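Local structure of phosphoribosylformylglycinamidine cyclo-ligase (Thermus thermophilus HB8, 5AVM) at residues 174-186 and 295-309. The protein probably catalyses the ATP-dependent ring closure of formylglycinamidine ribonucleotide to 5-aminoimidazole ribonucleotide, a step of de novo purine biosynthesis. Sequence-based numbering, arbitrary orientation.
Sequences GDALLALPSSGPH and NMGLGMVLVLPQEAA
Asn295 reaches across to the loop after strand 176-181 with both ends of its amide. Asn295 ND2 donates an almost straight bond to Gly184 O (3.0 Å), lying in that carbonyl's plane as Gly184 O lies in the amide's. Asn295 OD1 accepts twice: Gly297 N approaches in the carbonyl plane (2.7 Å), making an Asx turn, while Ser182 OG donates from above it (2.8 Å). With three bonds the amide's rotation is fixed, and chi1 of 62° sets CG between the backbone N and carbonyl carbon, facing the loop. The His186 ring crosses this amide at 62° between planes, one face over Ser182 CB, and a water links His186 ND1 to Gly299 O. At a classic beta bulge Leu180 O receives both Gly299 N (2.9 Å) and, weakly, Met300 N.

Beyond the bulge, strands 176-181 and 300-304 pair antiparallel. Leu178 and Leu302 exchange two backbone bonds, and their CB atoms pack on the face shared with Ala176 and Leu180. Leu178 CG stands anti to its N (chi1 -163°), carrying CD1 to Ala309 CB (4.0 Å) on helix 306-313. On the opposite face, which carries Leu177 and Val303, Ala179 CB meets Leu298 CD2 (3.5 Å).

Strands 298-304 and 176-181 lie side by side inside the six-stranded sheet of the C-terminal domain, second and third from the edge strand 240-243: strand 319-326 flanks 176-181, strand 240-243 flanks 298-304, and Phe228 of helix 225-233 packs on Leu180, Met300 and Leu302.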
loop_
_atom_site.group_PDB
_atom_site.type_symbol
_atom_site.label_atom_id
_atom_site.label_comp_id
_atom_site.label_asym_id
_atom_site.label_seq_id
_atom_site.Cartn_x
_atom_site.Cartn_y
_atom_site.Cartn_z
ATOM N N GLY B 174 -14.248 0.555 -34.073
ATOM C CA GLY B 174 -13.453 0.061 -35.180
ATOM C C GLY B 174 -12.015 -0.228 -34.806
ATOM O O GLY B 174 -11.240 -0.744 -35.615
ATOM N N ASP B 175 -11.640 0.110 -33.579
ATOM C CA ASP B 175 -10.278 -0.150 -33.144
ATOM C C ASP B 175 -9.987 -1.641 -33.143
ATOM O O ASP B 175 -10.894 -2.473 -33.047
ATOM C CB ASP B 175 -10.031 0.393 -31.734
ATOM C CG ASP B 175 -9.843 1.890 -31.710
ATOM O OD1 ASP B 175 -9.282 2.433 -32.690
ATOM O OD2 ASP B 175 -10.239 2.517 -30.703
ATOM N N ALA B 176 -8.708 -1.967 -33.247
ATOM C CA ALA B 176 -8.260 -3.347 -33.219
ATOM C C ALA B 176 -7.883 -3.701 -31.775
ATOM O O ALA B 176 -7.430 -2.846 -31.009
ATOM C CB ALA B 176 -7.052 -3.516 -34.134
ATOM N N LEU B 177 -8.087 -4.959 -31.401
ATOM C CA LEU B 177 -7.734 -5.411 -30.067
ATOM C C LEU B 177 -6.434 -6.191 -30.211
ATOM O O LEU B 177 -6.407 -7.273 -30.792
ATOM C CB LEU B 177 -8.829 -6.310 -29.485
ATOM C CG LEU B 177 -10.259 -5.766 -29.441
ATOM C CD1 LEU B 177 -11.132 -6.736 -28.687
ATOM C CD2 LEU B 177 -10.294 -4.413 -28.766
ATOM N N LEU B 178 -5.350 -5.624 -29.697
ATOM C CA LEU B 178 -4.041 -6.258 -29.770
ATOM C C LEU B 178 -3.668 -6.756 -28.379
ATOM O O LEU B 178 -3.536 -5.977 -27.440
ATOM C CB LEU B 178 -3.014 -5.242 -30.273
ATOM C CG LEU B 178 -1.652 -5.686 -30.814
ATOM C CD1 LEU B 178 -1.027 -4.494 -31.512
ATOM C CD2 LEU B 178 -0.738 -6.200 -29.707
ATOM N N ALA B 179 -3.509 -8.066 -28.249
ATOM C CA ALA B 179 -3.166 -8.649 -26.972
ATOM C C ALA B 179 -1.695 -8.987 -26.908
ATOM O O ALA B 179 -1.111 -9.439 -27.885
ATOM C CB ALA B 179 -3.992 -9.899 -26.730
ATOM N N LEU B 180 -1.097 -8.736 -25.749
ATOM C CA LEU B 180 0.303 -9.053 -25.513
ATOM C C LEU B 180 0.201 -10.313 -24.659
ATOM O O LEU B 180 -0.556 -10.352 -23.682
ATOM C CB LEU B 180 0.994 -7.923 -24.754
ATOM C CG LEU B 180 0.969 -6.571 -25.467
ATOM C CD1 LEU B 180 1.821 -5.587 -24.693
ATOM C CD2 LEU B 180 1.483 -6.730 -26.900
ATOM N N PRO B 181 0.958 -11.363 -25.021
ATOM C CA PRO B 181 0.975 -12.659 -24.333
ATOM C C PRO B 181 1.358 -12.706 -22.861
ATOM O O PRO B 181 2.388 -12.176 -22.455
ATOM C CB PRO B 181 1.917 -13.487 -25.204
ATOM C CG PRO B 181 2.907 -12.465 -25.672
ATOM C CD PRO B 181 2.008 -11.312 -26.059
ATOM N N SER B 182 0.514 -13.365 -22.074
ATOM C CA SER B 182 0.756 -13.526 -20.650
ATOM C C SER B 182 1.751 -14.671 -20.497
ATOM O O SER B 182 1.910 -15.477 -21.417
ATOM C CB SER B 182 -0.545 -13.856 -19.909
ATOM O OG SER B 182 -0.972 -15.180 -20.165
ATOM N N SER B 183 2.412 -14.740 -19.343
ATOM C CA SER B 183 3.416 -15.769 -19.076
ATOM C C SER B 183 2.846 -16.931 -18.284
ATOM O O SER B 183 3.576 -17.813 -17.831
ATOM C CB SER B 183 4.564 -15.174 -18.279
ATOM O OG SER B 183 4.129 -14.912 -16.957
ATOM N N GLY B 184 1.534 -16.927 -18.108
ATOM C CA GLY B 184 0.902 -17.978 -17.340
ATOM C C GLY B 184 -0.213 -17.349 -16.546
ATOM O O GLY B 184 -0.790 -16.356 -16.993
ATOM N N PRO B 185 -0.535 -17.878 -15.360
ATOM C CA PRO B 185 -1.622 -17.282 -14.579
ATOM C C PRO B 185 -1.322 -15.868 -14.081
ATOM O O PRO B 185 -2.228 -15.131 -13.693
ATOM C CB PRO B 185 -1.808 -18.279 -13.432
ATOM C CG PRO B 185 -1.287 -19.588 -14.013
ATOM C CD PRO B 185 -0.056 -19.124 -14.739
ATOM N N HIS B 186 -0.053 -15.482 -14.116
ATOM C CA HIS B 186 0.344 -14.164 -13.637
ATOM C C HIS B 186 0.049 -14.061 -12.150
ATOM O O HIS B 186 0.578 -14.852 -11.366
ATOM C CB HIS B 186 -0.375 -13.066 -14.422
ATOM C CG HIS B 186 0.318 -12.694 -15.697
ATOM N ND1 HIS B 186 -0.099 -11.653 -16.496
ATOM C CD2 HIS B 186 1.433 -13.192 -16.280
ATOM C CE1 HIS B 186 0.733 -11.522 -17.514
ATOM N NE2 HIS B 186 1.672 -12.443 -17.406
ATOM N N ASN B 295 -6.494 -15.109 -17.096
ATOM C CA ASN B 295 -6.252 -14.230 -18.233
ATOM C C ASN B 295 -6.276 -14.965 -19.573
ATOM O O ASN B 295 -6.263 -14.334 -20.636
ATOM C CB ASN B 295 -4.925 -13.482 -18.066
ATOM C CG ASN B 295 -3.723 -14.407 -18.006
ATOM O OD1 ASN B 295 -3.497 -15.218 -18.903
ATOM N ND2 ASN B 295 -2.932 -14.273 -16.950
ATOM N N MET B 296 -6.311 -16.295 -19.519
ATOM C CA MET B 296 -6.363 -17.128 -20.723
ATOM C C MET B 296 -5.299 -16.786 -21.757
ATOM O O MET B 296 -5.493 -17.017 -22.945
ATOM C CB MET B 296 -7.749 -17.013 -21.357
ATOM C CG MET B 296 -8.887 -17.391 -20.419
ATOM S SD MET B 296 -8.903 -19.139 -20.002
ATOM C CE MET B 296 -7.639 -19.242 -18.846
ATOM N N GLY B 297 -4.174 -16.246 -21.306
ATOM C CA GLY B 297 -3.108 -15.885 -22.223
ATOM C C GLY B 297 -3.128 -14.421 -22.628
ATOM O O GLY B 297 -2.238 -13.952 -23.340
ATOM N N LEU B 298 -4.153 -13.696 -22.188
ATOM C CA LEU B 298 -4.287 -12.275 -22.495
ATOM C C LEU B 298 -3.647 -11.472 -21.364
ATOM O O LEU B 298 -4.306 -11.157 -20.379
ATOM C CB LEU B 298 -5.768 -11.912 -22.626
ATOM C CG LEU B 298 -6.534 -12.689 -23.704
ATOM C CD1 LEU B 298 -8.010 -12.478 -23.550
ATOM C CD2 LEU B 298 -6.069 -12.245 -25.079
ATOM N N GLY B 299 -2.359 -11.163 -21.504
ATOM C CA GLY B 299 -1.657 -10.406 -20.481
ATOM C C GLY B 299 -2.104 -8.957 -20.460
ATOM O O GLY B 299 -2.246 -8.348 -19.397
ATOM N N MET B 300 -2.318 -8.402 -21.650
ATOM C CA MET B 300 -2.777 -7.026 -21.803
ATOM C C MET B 300 -3.478 -6.895 -23.138
ATOM O O MET B 300 -3.070 -7.519 -24.109
ATOM C CB MET B 300 -1.605 -6.033 -21.762
ATOM C CG MET B 300 -1.188 -5.608 -20.368
ATOM S SD MET B 300 -0.383 -3.998 -20.381
ATOM C CE MET B 300 -1.773 -2.937 -20.638
ATOM N N VAL B 301 -4.539 -6.098 -23.186
ATOM C CA VAL B 301 -5.261 -5.885 -24.433
ATOM C C VAL B 301 -5.119 -4.413 -24.801
ATOM O O VAL B 301 -5.320 -3.533 -23.966
ATOM C CB VAL B 301 -6.772 -6.229 -24.310
ATOM C CG1 VAL B 301 -7.463 -6.025 -25.657
ATOM C CG2 VAL B 301 -6.952 -7.671 -23.834
ATOM N N LEU B 302 -4.755 -4.154 -26.051
ATOM C CA LEU B 302 -4.588 -2.796 -26.539
ATOM C C LEU B 302 -5.707 -2.426 -27.508
ATOM O O LEU B 302 -6.084 -3.210 -28.382
ATOM C CB LEU B 302 -3.230 -2.655 -27.235
ATOM C CG LEU B 302 -1.992 -2.368 -26.376
ATOM C CD1 LEU B 302 -1.996 -3.199 -25.122
ATOM C CD2 LEU B 302 -0.746 -2.655 -27.193
ATOM N N VAL B 303 -6.248 -1.228 -27.334
ATOM C CA VAL B 303 -7.304 -0.728 -28.200
ATOM C C VAL B 303 -6.682 0.430 -28.971
ATOM O O VAL B 303 -6.274 1.433 -28.387
ATOM C CB VAL B 303 -8.503 -0.228 -27.379
ATOM C CG1 VAL B 303 -9.675 0.055 -28.296
ATOM C CG2 VAL B 303 -8.874 -1.257 -26.324
ATOM N N LEU B 304 -6.600 0.284 -30.286
ATOM C CA LEU B 304 -5.994 1.302 -31.129
ATOM C C LEU B 304 -6.473 1.179 -32.579
ATOM O O LEU B 304 -7.039 0.151 -32.963
ATOM C CB LEU B 304 -4.465 1.151 -31.076
ATOM C CG LEU B 304 -3.853 -0.256 -31.248
ATOM C CD1 LEU B 304 -4.362 -0.939 -32.498
ATOM C CD2 LEU B 304 -2.349 -0.142 -31.318
ATOM N N PRO B 305 -6.259 2.230 -33.401
ATOM C CA PRO B 305 -6.673 2.199 -34.810
ATOM C C PRO B 305 -6.130 0.942 -35.497
ATOM O O PRO B 305 -5.098 0.411 -35.091
ATOM C CB PRO B 305 -6.061 3.481 -35.366
ATOM C CG PRO B 305 -6.185 4.413 -34.213
ATOM C CD PRO B 305 -5.721 3.557 -33.048
ATOM N N GLN B 306 -6.815 0.469 -36.532
ATOM C CA GLN B 306 -6.371 -0.737 -37.226
ATOM C C GLN B 306 -4.937 -0.663 -37.760
ATOM O O GLN B 306 -4.178 -1.622 -37.629
ATOM C CB GLN B 306 -7.325 -1.077 -38.372
ATOM C CG GLN B 306 -6.995 -2.393 -39.064
ATOM C CD GLN B 306 -7.275 -3.614 -38.192
ATOM O OE1 GLN B 306 -6.539 -4.604 -38.237
ATOM N NE2 GLN B 306 -8.349 -3.555 -37.409
ATOM N N GLU B 307 -4.561 0.469 -38.348
ATOM C CA GLU B 307 -3.214 0.625 -38.898
ATOM C C GLU B 307 -2.125 0.573 -37.841
ATOM O O GLU B 307 -1.017 0.108 -38.111
ATOM C CB GLU B 307 -3.097 1.945 -39.668
ATOM C CG GLU B 307 -1.720 2.203 -40.317
ATOM C CD GLU B 307 -0.766 3.016 -39.438
ATOM O OE1 GLU B 307 -0.367 2.528 -38.360
ATOM O OE2 GLU B 307 -0.413 4.149 -39.831
ATOM N N ALA B 308 -2.442 1.061 -36.644
ATOM C CA ALA B 308 -1.482 1.092 -35.541
ATOM C C ALA B 308 -1.082 -0.307 -35.100
ATOM O O ALA B 308 0.092 -0.567 -34.834
ATOM C CB ALA B 308 -2.057 1.878 -34.365
ATOM N N ALA B 309 -2.059 -1.204 -35.019
ATOM C CA ALA B 309 -1.795 -2.584 -34.633
ATOM C C ALA B 309 -0.734 -3.153 -35.576
ATOM O O ALA B 309 0.252 -3.749 -35.137
ATOM C CB ALA B 309 -3.073 -3.400 -34.725
HETATM O O HOH W 1 -4.846 -15.493 -14.773
HETATM O O HOH W 2 -1.930 -9.891 -17.271
#